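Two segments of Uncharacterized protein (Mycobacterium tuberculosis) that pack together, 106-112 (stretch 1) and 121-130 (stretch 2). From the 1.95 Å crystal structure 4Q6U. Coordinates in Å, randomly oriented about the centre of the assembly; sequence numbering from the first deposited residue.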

# COMPACT_ATOMS: atom_id res chain seq x y z
N PRO B 106 -24.58 6.13 18.81
CA PRO B 106 -23.51 6.76 18.03
C PRO B 106 -24.12 7.68 16.98
O PRO B 106 -25.04 7.25 16.29
CB PRO B 106 -22.79 5.58 17.37
CG PRO B 106 -23.24 4.35 18.11
CD PRO B 106 -24.64 4.68 18.60
N ILE B 107 -23.64 8.92 16.88
CA ILE B 107 -24.26 9.85 15.95
C ILE B 107 -23.71 9.65 14.54
O ILE B 107 -22.52 9.88 14.28
CB ILE B 107 -24.05 11.32 16.36
CG1 ILE B 107 -24.34 11.52 17.85
CG2 ILE B 107 -24.96 12.22 15.52
CD1 ILE B 107 -25.74 11.12 18.27
N PRO B 108 -24.58 9.22 13.61
CA PRO B 108 -24.19 9.07 12.21
C PRO B 108 -24.17 10.43 11.52
O PRO B 108 -24.94 11.30 11.90
CB PRO B 108 -25.27 8.15 11.63
CG PRO B 108 -26.24 7.87 12.77
CD PRO B 108 -26.01 8.93 13.79
N GLY B 109 -23.31 10.59 10.52
CA GLY B 109 -23.16 11.86 9.84
C GLY B 109 -23.34 11.69 8.34
O GLY B 109 -22.46 11.16 7.67
N PRO B 110 -24.49 12.14 7.83
CA PRO B 110 -24.79 12.07 6.40
C PRO B 110 -24.04 13.15 5.64
O PRO B 110 -23.85 14.25 6.16
CB PRO B 110 -26.30 12.30 6.35
CG PRO B 110 -26.56 13.18 7.52
CD PRO B 110 -25.56 12.81 8.58
N LEU B 111 -23.58 12.81 4.45
CA LEU B 111 -22.97 13.78 3.55
C LEU B 111 -23.17 13.31 2.11
O LEU B 111 -23.57 12.16 1.87
CB LEU B 111 -21.47 13.95 3.85
CG LEU B 111 -20.60 12.71 3.63
CD1 LEU B 111 -19.30 13.09 2.93
CD2 LEU B 111 -20.27 12.01 4.94
N LYS B 112 -22.86 14.17 1.16
CA LYS B 112 -22.93 13.77 -0.23
C LYS B 112 -21.87 14.49 -1.04
O LYS B 112 -21.45 15.60 -0.70
CB LYS B 112 -24.31 14.04 -0.84
CG LYS B 112 -24.68 15.50 -0.92
CD LYS B 112 -26.06 15.69 -1.55
CE LYS B 112 -26.44 17.16 -1.65
NZ LYS B 112 -27.82 17.31 -2.19
N THR B 121 -21.36 18.38 0.07
CA THR B 121 -22.22 18.98 1.07
C THR B 121 -22.11 18.10 2.31
O THR B 121 -22.44 16.91 2.25
CB THR B 121 -23.67 19.07 0.57
OG1 THR B 121 -23.67 19.59 -0.76
CG2 THR B 121 -24.53 19.96 1.49
N ASP B 122 -21.61 18.66 3.40
CA ASP B 122 -21.51 17.89 4.65
C ASP B 122 -22.58 18.34 5.62
O ASP B 122 -23.43 19.16 5.27
CB ASP B 122 -20.14 18.03 5.30
CG ASP B 122 -19.10 17.14 4.65
OD1 ASP B 122 -18.76 17.42 3.49
OD2 ASP B 122 -18.64 16.18 5.30
N THR B 123 -22.50 17.82 6.84
CA THR B 123 -23.38 18.21 7.94
C THR B 123 -22.52 18.48 9.18
O THR B 123 -21.36 18.06 9.22
CB THR B 123 -24.43 17.11 8.26
OG1 THR B 123 -23.76 15.88 8.53
CG2 THR B 123 -25.38 16.91 7.09
N PRO B 124 -23.06 19.20 10.18
CA PRO B 124 -22.37 19.31 11.47
C PRO B 124 -21.96 17.94 12.02
O PRO B 124 -20.85 17.77 12.53
CB PRO B 124 -23.41 19.97 12.37
CG PRO B 124 -24.19 20.84 11.42
CD PRO B 124 -24.25 20.08 10.12
N GLU B 125 -22.85 16.97 11.88
CA GLU B 125 -22.59 15.62 12.34
C GLU B 125 -21.43 14.97 11.57
O GLU B 125 -20.52 14.39 12.18
CB GLU B 125 -23.86 14.77 12.22
CG GLU B 125 -24.98 15.15 13.21
CD GLU B 125 -25.75 16.41 12.82
OE1 GLU B 125 -25.63 16.85 11.65
OE2 GLU B 125 -26.46 16.95 13.69
N SER B 126 -21.45 15.06 10.25
CA SER B 126 -20.39 14.40 9.46
C SER B 126 -19.04 15.08 9.70
O SER B 126 -17.98 14.42 9.70
CB SER B 126 -20.74 14.40 7.97
OG SER B 126 -20.45 15.65 7.34
N LEU B 127 -19.07 16.38 9.93
CA LEU B 127 -17.86 17.15 10.20
C LEU B 127 -17.30 16.84 11.58
O LEU B 127 -16.10 16.65 11.74
CB LEU B 127 -18.15 18.65 10.07
CG LEU B 127 -18.33 19.14 8.64
CD1 LEU B 127 -18.76 20.59 8.64
CD2 LEU B 127 -17.06 18.96 7.84
N THR B 128 -18.19 16.77 12.58
CA THR B 128 -17.78 16.43 13.93
C THR B 128 -17.17 15.03 13.99
O THR B 128 -16.11 14.84 14.58
CB THR B 128 -18.96 16.50 14.91
OG1 THR B 128 -19.36 17.86 15.05
CG2 THR B 128 -18.56 15.95 16.27
N ASN B 129 -17.86 14.06 13.38
CA ASN B 129 -17.36 12.69 13.32
C ASN B 129 -15.95 12.64 12.72
O ASN B 129 -15.09 11.91 13.21
CB ASN B 129 -18.32 11.81 12.51
CG ASN B 129 -19.63 11.53 13.26
OD1 ASN B 129 -19.73 11.79 14.45
ND2 ASN B 129 -20.62 11.00 12.56
N SER B 130 -15.71 13.44 11.69
CA SER B 130 -14.40 13.41 11.04
C SER B 130 -13.41 14.31 11.79
O SER B 130 -12.30 14.55 11.34
CB SER B 130 -14.51 13.82 9.57
OG SER B 130 -14.93 15.16 9.42

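Four hydrogen bonds join the two stretches. Asn129 ND2 donates to Ile107 O at 2.8 Å. Thr123 OG1 donates to Pro110 O at 2.9 Å. Proline has no amide proton to give, but its carbonyl remains free to accept. The other two bonds form an antiparallel pair: Thr121 N to Lys112 O at 2.9 Å and Lys112 N to Thr121 O at 3.0 Å. Both are close to linear.

Thr123 also caps the helix 124-129. Thr123 OG1 accepts from Ser126 N at 3.0 Å, so one hydroxyl serves both the start of the helix and the strand. Ser126 OG returns the link, accepting from Thr123 N at 3.0 Å and donating to Asp122 OD2 at 2.8 Å.

The helix runs steeply across the strand, at 104°, and the axes approach to 6.0 Å. The closest pair of CA atoms is Gly109 CA and Ser126 CA, 3.8 Å apart. A CB at Gly109 would clash with Ser126 CA and Glu125 C.

Packing contacts add to these bonds. Leu111 points toward the other stretch, and its CD2 lies 3.9 Å from Ser126 CB. Ile107 CG2 meets Glu125 CG at 3.7 Å. Beside the paired backbones, Lys112 CE lies 3.8 Å from Thr121 OG1; these two side chains share one face of the sheet.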